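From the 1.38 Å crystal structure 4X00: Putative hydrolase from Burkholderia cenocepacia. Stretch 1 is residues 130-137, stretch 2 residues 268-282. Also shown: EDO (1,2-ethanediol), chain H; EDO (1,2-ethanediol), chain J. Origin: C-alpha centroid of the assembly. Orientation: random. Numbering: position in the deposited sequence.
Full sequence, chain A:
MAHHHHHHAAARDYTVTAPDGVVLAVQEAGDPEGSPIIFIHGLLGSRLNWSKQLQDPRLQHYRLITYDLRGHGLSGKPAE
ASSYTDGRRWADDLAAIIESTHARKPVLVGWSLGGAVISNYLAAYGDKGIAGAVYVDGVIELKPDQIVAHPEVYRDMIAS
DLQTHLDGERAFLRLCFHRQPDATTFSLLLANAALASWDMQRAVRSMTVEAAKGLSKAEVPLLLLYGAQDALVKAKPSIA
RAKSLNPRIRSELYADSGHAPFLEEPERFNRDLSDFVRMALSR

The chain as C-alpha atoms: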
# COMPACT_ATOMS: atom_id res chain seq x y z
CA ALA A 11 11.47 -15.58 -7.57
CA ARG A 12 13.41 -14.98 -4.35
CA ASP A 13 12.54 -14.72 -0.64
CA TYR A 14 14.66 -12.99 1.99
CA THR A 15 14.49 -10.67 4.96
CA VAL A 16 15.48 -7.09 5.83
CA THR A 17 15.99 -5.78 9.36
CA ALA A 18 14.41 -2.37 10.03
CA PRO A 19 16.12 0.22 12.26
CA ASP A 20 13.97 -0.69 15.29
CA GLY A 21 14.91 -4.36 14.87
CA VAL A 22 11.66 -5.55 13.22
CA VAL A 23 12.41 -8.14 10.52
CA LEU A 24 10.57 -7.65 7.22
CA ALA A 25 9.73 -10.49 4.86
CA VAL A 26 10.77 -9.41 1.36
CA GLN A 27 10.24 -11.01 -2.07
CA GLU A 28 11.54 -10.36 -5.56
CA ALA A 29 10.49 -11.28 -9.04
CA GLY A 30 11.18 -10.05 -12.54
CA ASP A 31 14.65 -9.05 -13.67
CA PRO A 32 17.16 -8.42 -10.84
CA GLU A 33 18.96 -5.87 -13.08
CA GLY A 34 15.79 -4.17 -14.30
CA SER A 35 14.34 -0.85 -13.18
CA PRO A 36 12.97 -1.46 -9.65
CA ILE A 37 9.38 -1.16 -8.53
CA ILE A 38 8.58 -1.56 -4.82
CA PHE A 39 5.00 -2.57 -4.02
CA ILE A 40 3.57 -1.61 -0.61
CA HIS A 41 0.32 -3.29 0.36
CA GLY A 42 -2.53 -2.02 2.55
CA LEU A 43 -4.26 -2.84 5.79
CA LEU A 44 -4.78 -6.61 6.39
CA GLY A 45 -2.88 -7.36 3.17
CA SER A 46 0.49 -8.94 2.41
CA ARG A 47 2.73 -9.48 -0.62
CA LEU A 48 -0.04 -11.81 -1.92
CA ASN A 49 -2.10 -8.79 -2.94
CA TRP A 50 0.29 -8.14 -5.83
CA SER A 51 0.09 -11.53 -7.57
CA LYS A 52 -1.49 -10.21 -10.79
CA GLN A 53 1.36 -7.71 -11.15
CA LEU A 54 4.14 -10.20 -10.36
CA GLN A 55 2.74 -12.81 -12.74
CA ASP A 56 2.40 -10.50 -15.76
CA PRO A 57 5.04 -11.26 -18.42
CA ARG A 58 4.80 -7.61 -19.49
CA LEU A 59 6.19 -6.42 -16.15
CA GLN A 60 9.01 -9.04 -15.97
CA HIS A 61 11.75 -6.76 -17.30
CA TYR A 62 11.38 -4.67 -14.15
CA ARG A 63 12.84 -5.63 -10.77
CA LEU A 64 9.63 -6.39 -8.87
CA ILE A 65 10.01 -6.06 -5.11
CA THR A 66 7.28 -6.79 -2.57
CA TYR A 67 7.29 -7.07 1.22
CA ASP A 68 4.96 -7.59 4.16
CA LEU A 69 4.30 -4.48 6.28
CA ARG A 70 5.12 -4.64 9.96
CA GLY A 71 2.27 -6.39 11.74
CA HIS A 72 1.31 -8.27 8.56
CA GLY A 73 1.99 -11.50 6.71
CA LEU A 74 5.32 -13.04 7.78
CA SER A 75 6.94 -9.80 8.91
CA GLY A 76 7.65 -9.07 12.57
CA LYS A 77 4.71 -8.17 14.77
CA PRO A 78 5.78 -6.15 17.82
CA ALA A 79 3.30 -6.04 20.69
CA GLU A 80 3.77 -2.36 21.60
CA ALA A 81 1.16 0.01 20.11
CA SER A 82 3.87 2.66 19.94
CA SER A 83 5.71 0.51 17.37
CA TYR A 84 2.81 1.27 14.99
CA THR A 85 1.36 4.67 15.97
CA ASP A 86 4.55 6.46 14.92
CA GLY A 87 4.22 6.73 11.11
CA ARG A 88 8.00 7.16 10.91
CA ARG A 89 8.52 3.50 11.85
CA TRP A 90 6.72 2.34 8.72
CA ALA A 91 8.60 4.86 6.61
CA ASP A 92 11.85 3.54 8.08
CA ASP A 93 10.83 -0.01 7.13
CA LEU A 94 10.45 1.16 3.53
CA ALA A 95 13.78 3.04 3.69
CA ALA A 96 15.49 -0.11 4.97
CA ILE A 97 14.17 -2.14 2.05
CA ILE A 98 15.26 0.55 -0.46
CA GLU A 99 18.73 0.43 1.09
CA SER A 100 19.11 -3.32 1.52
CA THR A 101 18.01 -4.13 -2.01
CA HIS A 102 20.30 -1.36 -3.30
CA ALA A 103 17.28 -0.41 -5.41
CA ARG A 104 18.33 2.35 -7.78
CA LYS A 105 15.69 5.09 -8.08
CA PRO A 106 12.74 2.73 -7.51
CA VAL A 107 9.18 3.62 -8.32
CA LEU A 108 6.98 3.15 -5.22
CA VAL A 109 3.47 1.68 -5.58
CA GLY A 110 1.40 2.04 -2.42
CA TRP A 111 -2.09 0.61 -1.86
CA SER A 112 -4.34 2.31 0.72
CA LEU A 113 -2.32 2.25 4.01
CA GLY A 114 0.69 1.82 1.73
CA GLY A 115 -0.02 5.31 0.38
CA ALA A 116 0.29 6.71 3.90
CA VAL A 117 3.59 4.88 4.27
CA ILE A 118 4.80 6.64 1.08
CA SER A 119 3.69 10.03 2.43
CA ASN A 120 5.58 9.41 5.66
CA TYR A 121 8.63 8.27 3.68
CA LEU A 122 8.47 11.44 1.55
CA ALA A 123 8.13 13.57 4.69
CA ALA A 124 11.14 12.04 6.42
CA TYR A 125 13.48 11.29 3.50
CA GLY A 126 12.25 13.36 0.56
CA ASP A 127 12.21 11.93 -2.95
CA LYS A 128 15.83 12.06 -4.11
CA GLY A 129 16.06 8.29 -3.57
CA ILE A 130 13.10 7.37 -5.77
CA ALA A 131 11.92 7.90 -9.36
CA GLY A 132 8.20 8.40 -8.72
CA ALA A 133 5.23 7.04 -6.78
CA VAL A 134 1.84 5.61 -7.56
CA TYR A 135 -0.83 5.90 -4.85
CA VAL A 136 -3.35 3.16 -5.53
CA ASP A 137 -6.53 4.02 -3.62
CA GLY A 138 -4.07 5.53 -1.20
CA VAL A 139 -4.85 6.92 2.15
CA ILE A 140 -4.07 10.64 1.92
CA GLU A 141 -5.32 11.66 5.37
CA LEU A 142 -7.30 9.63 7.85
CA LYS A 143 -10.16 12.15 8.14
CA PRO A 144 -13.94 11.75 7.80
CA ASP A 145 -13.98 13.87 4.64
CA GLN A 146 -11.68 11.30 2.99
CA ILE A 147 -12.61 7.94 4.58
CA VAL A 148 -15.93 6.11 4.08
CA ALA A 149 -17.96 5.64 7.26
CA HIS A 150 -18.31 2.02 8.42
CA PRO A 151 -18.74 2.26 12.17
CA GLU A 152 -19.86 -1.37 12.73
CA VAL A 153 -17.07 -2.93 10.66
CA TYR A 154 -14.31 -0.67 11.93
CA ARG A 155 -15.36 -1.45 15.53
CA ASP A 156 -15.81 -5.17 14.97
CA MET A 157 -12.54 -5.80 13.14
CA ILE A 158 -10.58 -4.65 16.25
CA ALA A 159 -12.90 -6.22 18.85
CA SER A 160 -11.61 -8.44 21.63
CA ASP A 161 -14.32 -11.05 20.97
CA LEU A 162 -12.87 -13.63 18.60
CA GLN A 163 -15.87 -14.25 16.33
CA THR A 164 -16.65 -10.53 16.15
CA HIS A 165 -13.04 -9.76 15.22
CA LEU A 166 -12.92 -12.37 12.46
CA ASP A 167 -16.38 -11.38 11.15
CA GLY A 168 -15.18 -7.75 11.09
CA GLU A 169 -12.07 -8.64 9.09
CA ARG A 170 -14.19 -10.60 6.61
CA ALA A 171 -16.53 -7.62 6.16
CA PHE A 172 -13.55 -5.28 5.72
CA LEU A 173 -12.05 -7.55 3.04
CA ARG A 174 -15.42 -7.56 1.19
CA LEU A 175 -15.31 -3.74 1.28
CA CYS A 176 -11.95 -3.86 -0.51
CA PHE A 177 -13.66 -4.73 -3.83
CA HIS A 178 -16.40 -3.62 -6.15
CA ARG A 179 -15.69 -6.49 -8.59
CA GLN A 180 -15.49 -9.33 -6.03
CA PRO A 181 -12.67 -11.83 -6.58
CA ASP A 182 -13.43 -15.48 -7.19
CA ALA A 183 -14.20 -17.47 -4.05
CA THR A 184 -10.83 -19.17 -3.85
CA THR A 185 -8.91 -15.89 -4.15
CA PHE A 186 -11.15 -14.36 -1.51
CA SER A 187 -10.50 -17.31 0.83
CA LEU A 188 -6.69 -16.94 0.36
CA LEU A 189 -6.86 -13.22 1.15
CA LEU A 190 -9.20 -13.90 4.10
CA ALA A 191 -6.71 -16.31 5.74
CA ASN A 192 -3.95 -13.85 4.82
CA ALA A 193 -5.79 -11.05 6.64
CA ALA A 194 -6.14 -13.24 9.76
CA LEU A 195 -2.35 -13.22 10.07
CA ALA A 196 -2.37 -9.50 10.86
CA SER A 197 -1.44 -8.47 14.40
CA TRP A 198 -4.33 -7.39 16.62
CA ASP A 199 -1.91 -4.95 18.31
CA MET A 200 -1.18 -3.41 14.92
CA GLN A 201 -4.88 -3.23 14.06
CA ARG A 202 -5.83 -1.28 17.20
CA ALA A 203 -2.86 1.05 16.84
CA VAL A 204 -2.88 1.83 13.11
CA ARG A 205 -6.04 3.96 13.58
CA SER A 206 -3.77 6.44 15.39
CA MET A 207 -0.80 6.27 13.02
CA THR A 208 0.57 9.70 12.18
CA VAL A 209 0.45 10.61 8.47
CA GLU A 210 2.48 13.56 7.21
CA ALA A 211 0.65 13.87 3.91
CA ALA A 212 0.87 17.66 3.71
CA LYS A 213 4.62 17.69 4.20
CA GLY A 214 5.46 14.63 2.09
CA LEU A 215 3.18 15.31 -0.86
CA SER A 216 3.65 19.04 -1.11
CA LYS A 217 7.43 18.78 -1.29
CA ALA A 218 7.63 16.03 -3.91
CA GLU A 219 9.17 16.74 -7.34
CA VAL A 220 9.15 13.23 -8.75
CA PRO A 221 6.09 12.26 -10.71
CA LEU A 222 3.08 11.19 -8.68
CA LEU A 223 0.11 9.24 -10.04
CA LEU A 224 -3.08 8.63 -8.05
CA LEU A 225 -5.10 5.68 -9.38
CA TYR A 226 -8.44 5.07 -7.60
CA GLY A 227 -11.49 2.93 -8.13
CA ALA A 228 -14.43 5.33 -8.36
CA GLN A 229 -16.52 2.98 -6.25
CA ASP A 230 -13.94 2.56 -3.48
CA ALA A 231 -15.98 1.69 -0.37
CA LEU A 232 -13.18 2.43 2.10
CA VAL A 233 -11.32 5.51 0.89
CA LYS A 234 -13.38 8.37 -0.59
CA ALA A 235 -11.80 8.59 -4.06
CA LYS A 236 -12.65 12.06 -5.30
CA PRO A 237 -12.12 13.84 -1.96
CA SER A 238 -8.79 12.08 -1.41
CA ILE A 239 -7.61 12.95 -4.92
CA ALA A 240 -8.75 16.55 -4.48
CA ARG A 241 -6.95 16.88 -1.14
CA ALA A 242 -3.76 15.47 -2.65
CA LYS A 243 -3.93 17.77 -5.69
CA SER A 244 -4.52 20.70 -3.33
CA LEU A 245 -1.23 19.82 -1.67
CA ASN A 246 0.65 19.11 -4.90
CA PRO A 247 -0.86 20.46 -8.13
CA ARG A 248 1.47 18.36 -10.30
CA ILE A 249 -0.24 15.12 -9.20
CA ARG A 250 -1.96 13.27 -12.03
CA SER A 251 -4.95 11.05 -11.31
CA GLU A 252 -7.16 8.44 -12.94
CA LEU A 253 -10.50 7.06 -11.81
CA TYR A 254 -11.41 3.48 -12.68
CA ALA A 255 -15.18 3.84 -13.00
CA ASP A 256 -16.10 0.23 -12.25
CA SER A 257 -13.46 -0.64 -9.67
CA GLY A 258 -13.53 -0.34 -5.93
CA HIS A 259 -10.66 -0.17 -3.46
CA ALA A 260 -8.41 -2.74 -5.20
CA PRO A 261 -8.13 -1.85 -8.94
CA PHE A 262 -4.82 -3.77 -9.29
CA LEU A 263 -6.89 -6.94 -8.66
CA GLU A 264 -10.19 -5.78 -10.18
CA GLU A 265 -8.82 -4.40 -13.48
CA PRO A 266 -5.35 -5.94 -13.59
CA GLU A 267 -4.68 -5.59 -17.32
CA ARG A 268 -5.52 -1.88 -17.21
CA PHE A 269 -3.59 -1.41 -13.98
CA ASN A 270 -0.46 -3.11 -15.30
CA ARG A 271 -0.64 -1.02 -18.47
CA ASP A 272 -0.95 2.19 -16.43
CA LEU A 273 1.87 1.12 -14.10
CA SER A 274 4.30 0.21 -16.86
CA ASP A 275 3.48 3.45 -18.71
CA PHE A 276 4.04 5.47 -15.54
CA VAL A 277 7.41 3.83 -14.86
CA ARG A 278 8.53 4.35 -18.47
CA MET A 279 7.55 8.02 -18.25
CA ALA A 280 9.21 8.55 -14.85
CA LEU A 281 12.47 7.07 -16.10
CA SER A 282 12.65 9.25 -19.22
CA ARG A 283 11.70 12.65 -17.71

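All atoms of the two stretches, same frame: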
# COMPACT_ATOMS: atom_id res chain seq x y z
N ILE A 130 14.08 8.11 -5.00
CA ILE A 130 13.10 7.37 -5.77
C ILE A 130 12.87 8.06 -7.12
O ILE A 130 13.28 9.19 -7.31
CB ILE A 130 11.75 7.22 -5.00
CG1 ILE A 130 11.04 8.57 -4.80
CG2 ILE A 130 11.98 6.48 -3.67
CD1 ILE A 130 9.59 8.46 -4.31
N ALA A 131 12.19 7.37 -8.03
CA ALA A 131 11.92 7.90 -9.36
C ALA A 131 10.50 8.41 -9.51
O ALA A 131 10.21 9.15 -10.45
CB ALA A 131 12.20 6.83 -10.43
N GLY A 132 9.60 8.03 -8.61
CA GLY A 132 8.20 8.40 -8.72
C GLY A 132 7.39 7.54 -7.76
O GLY A 132 7.92 6.59 -7.17
N ALA A 133 6.10 7.85 -7.63
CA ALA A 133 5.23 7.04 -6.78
C ALA A 133 3.84 6.99 -7.35
O ALA A 133 3.34 7.98 -7.88
CB ALA A 133 5.21 7.60 -5.35
N VAL A 134 3.23 5.82 -7.22
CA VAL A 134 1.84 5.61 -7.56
C VAL A 134 1.07 5.32 -6.27
O VAL A 134 1.40 4.37 -5.55
CB VAL A 134 1.67 4.42 -8.52
CG1 VAL A 134 0.20 4.27 -8.91
CG2 VAL A 134 2.56 4.60 -9.78
N TYR A 135 0.08 6.15 -5.97
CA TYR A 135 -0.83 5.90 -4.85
C TYR A 135 -2.03 5.17 -5.44
O TYR A 135 -2.73 5.72 -6.29
CB TYR A 135 -1.32 7.19 -4.20
CG TYR A 135 -0.33 7.87 -3.28
CD1 TYR A 135 0.95 8.25 -3.72
CD2 TYR A 135 -0.69 8.20 -1.97
CE1 TYR A 135 1.85 8.89 -2.86
CE2 TYR A 135 0.22 8.83 -1.12
CZ TYR A 135 1.47 9.17 -1.57
OH TYR A 135 2.33 9.80 -0.72
N VAL A 136 -2.24 3.94 -5.02
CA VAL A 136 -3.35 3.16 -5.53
C VAL A 136 -4.43 3.13 -4.46
O VAL A 136 -4.28 2.47 -3.43
CB VAL A 136 -2.91 1.75 -5.87
CG1 VAL A 136 -4.09 1.04 -6.58
CG2 VAL A 136 -1.62 1.78 -6.70
N ASP A 137 -5.51 3.88 -4.68
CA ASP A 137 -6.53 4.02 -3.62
C ASP A 137 -5.86 4.33 -2.30
O ASP A 137 -6.24 3.82 -1.24
CB ASP A 137 -7.41 2.77 -3.56
CG ASP A 137 -8.30 2.69 -4.78
OD1 ASP A 137 -7.76 2.27 -5.82
OD2 ASP A 137 -9.47 3.17 -4.74
N ARG A 268 -5.57 -3.34 -17.18
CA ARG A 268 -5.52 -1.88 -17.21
C ARG A 268 -4.50 -1.34 -16.21
O ARG A 268 -3.67 -0.47 -16.55
CB ARG A 268 -6.91 -1.31 -16.94
CG ARG A 268 -7.00 0.19 -16.91
CD ARG A 268 -8.41 0.60 -16.55
NE ARG A 268 -8.59 2.04 -16.54
CZ ARG A 268 -9.73 2.62 -16.18
NH1 ARG A 268 -10.79 1.86 -15.83
NH2 ARG A 268 -9.83 3.95 -16.23
N PHE A 269 -4.51 -1.88 -15.00
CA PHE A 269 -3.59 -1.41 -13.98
C PHE A 269 -2.14 -1.62 -14.41
O PHE A 269 -1.31 -0.72 -14.26
CB PHE A 269 -3.86 -2.11 -12.65
CG PHE A 269 -2.96 -1.64 -11.54
CD1 PHE A 269 -3.29 -0.51 -10.81
CD2 PHE A 269 -1.75 -2.27 -11.31
CE1 PHE A 269 -2.45 -0.03 -9.82
CE2 PHE A 269 -0.90 -1.79 -10.31
CZ PHE A 269 -1.24 -0.66 -9.61
N ASN A 270 -1.84 -2.80 -14.94
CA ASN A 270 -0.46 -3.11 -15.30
C ASN A 270 -0.00 -2.26 -16.47
O ASN A 270 1.18 -1.91 -16.56
CB ASN A 270 -0.31 -4.59 -15.63
CG ASN A 270 -0.50 -5.46 -14.42
OD1 ASN A 270 -0.58 -4.96 -13.29
ND2 ASN A 270 -0.53 -6.77 -14.63
N ARG A 271 -0.92 -1.96 -17.39
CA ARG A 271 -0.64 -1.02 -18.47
C ARG A 271 -0.32 0.37 -17.91
O ARG A 271 0.70 0.98 -18.25
CB ARG A 271 -1.86 -0.96 -19.41
CG ARG A 271 -1.59 -0.11 -20.66
CD ARG A 271 -2.91 0.32 -21.33
NE ARG A 271 -3.57 1.34 -20.53
CZ ARG A 271 -4.89 1.43 -20.30
NH1 ARG A 271 -5.74 0.56 -20.87
NH2 ARG A 271 -5.37 2.38 -19.51
N ASP A 272 -1.19 0.88 -17.03
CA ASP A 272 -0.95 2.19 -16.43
C ASP A 272 0.36 2.22 -15.65
O ASP A 272 1.09 3.22 -15.69
CB ASP A 272 -2.12 2.57 -15.52
CG ASP A 272 -3.35 3.02 -16.28
OD1 ASP A 272 -3.27 3.37 -17.50
OD2 ASP A 272 -4.42 3.06 -15.64
N LEU A 273 0.65 1.15 -14.91
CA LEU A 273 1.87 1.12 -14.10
C LEU A 273 3.10 1.12 -14.99
O LEU A 273 4.03 1.92 -14.78
CB LEU A 273 1.86 -0.10 -13.18
CG LEU A 273 3.15 -0.30 -12.38
CD1 LEU A 273 3.48 0.95 -11.51
CD2 LEU A 273 3.05 -1.55 -11.51
N SER A 274 3.11 0.26 -16.01
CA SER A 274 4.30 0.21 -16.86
C SER A 274 4.50 1.55 -17.58
O SER A 274 5.63 2.06 -17.67
CB SER A 274 4.20 -0.94 -17.86
OG SER A 274 5.38 -1.00 -18.66
N ASP A 275 3.40 2.15 -18.04
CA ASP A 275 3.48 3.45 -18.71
C ASP A 275 4.02 4.51 -17.76
O ASP A 275 4.82 5.34 -18.15
CB ASP A 275 2.12 3.87 -19.27
CG ASP A 275 1.68 3.02 -20.45
OD1 ASP A 275 2.51 2.22 -20.94
OD2 ASP A 275 0.52 3.16 -20.88
N PHE A 276 3.58 4.49 -16.50
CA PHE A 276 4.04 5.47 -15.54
C PHE A 276 5.55 5.31 -15.29
O PHE A 276 6.31 6.30 -15.27
CB PHE A 276 3.29 5.31 -14.22
CG PHE A 276 3.82 6.21 -13.13
CD1 PHE A 276 3.42 7.54 -13.08
CD2 PHE A 276 4.75 5.77 -12.20
CE1 PHE A 276 3.90 8.42 -12.13
CE2 PHE A 276 5.24 6.64 -11.20
CZ PHE A 276 4.81 7.96 -11.17
N VAL A 277 6.00 4.06 -15.12
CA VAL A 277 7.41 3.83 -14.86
C VAL A 277 8.24 4.29 -16.05
O VAL A 277 9.25 4.97 -15.88
CB VAL A 277 7.68 2.33 -14.52
CG1 VAL A 277 9.19 2.08 -14.41
CG2 VAL A 277 6.93 1.95 -13.22
N ARG A 278 7.82 3.92 -17.25
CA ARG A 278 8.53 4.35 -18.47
C ARG A 278 8.65 5.87 -18.54
O ARG A 278 9.71 6.42 -18.90
CB ARG A 278 7.81 3.82 -19.69
CG ARG A 278 8.00 2.30 -19.83
CD ARG A 278 7.01 1.71 -20.77
NE ARG A 278 7.44 0.39 -21.21
CZ ARG A 278 6.87 -0.28 -22.20
NH1 ARG A 278 5.84 0.24 -22.86
NH2 ARG A 278 7.35 -1.46 -22.55
N MET A 279 7.56 6.56 -18.24
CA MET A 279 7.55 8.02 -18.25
C MET A 279 8.51 8.58 -17.17
O MET A 279 9.30 9.50 -17.42
CB MET A 279 6.12 8.51 -18.05
CG MET A 279 5.95 10.01 -17.91
SD MET A 279 6.26 10.67 -16.25
CE MET A 279 5.04 9.77 -15.29
N ALA A 280 8.44 8.01 -15.97
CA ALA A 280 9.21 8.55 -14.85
C ALA A 280 10.70 8.40 -15.11
O ALA A 280 11.50 9.24 -14.69
CB ALA A 280 8.82 7.84 -13.58
N LEU A 281 11.06 7.35 -15.83
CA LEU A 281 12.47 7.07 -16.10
C LEU A 281 13.03 7.77 -17.34
O LEU A 281 14.21 7.65 -17.65
CB LEU A 281 12.67 5.55 -16.21
CG LEU A 281 12.33 4.81 -14.89
CD1 LEU A 281 12.47 3.31 -15.11
CD2 LEU A 281 13.23 5.27 -13.75
N SER A 282 12.19 8.56 -18.02
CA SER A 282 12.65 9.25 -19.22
C SER A 282 12.30 10.74 -19.15
O SER A 282 12.33 11.44 -20.16
CB SER A 282 12.09 8.58 -20.47
OG SER A 282 10.68 8.52 -20.42
C1 EDO H . -7.72 5.94 -17.27
O1 EDO H . -8.38 5.36 -18.42
C2 EDO H . -6.41 5.24 -16.94
O2 EDO H . -6.52 3.82 -17.04
C1 EDO J . 4.65 4.09 -23.11
O1 EDO J . 4.32 2.73 -22.80
C2 EDO J . 3.39 4.89 -23.40
O2 EDO J . 2.84 4.54 -24.68
O HOH W 1 11.79 10.54 -12.16

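The strand through Val134 and the helix through Leu273 run nearly antiparallel, at 157°, with axes 9.3 Å apart at closest approach. No direct hydrogen bond joins them; their contact is almost wholly apolar.

Strand alternation turns Val134 and Val136 toward the helix and Ala133 away. Both valines adopt t; in Val134 this carries CG2 to the helix, whereas in Val136 both methyls lie close to Phe269 CE1, CG2 at 3.7 Å and CG1 at 3.8 Å. Val134 CG2 lies 3.5 Å from Phe276 CD2, over the ring face, a CH-pi contact with the centroid 3.9 Å away, and 4.1 Å from Leu273 CD1. Phe276, with chi1 t and chi2 82°, reaches straight to the strand. Its edge faces Gly132, where the lack of a side chain matters: an ideal CB would sit only 3.1 Å from Phe276 CZ.

Phe269 and Leu273 leave the helix sideways, but their t chi1 angles bring the ends nearer; Phe269 meets Val136 CG2 edge-on.

Near Ala131 the backbones draw together, CA to CA 6.2 Å from Ala280, a closeness suited to two small residues. Leu281 (m, t) extends CD2 to 3.8 Å from Ala131 CB. One water bridges the two stretches, donating to Ala131 O (2.7 Å) and Ala280 O (2.9 Å).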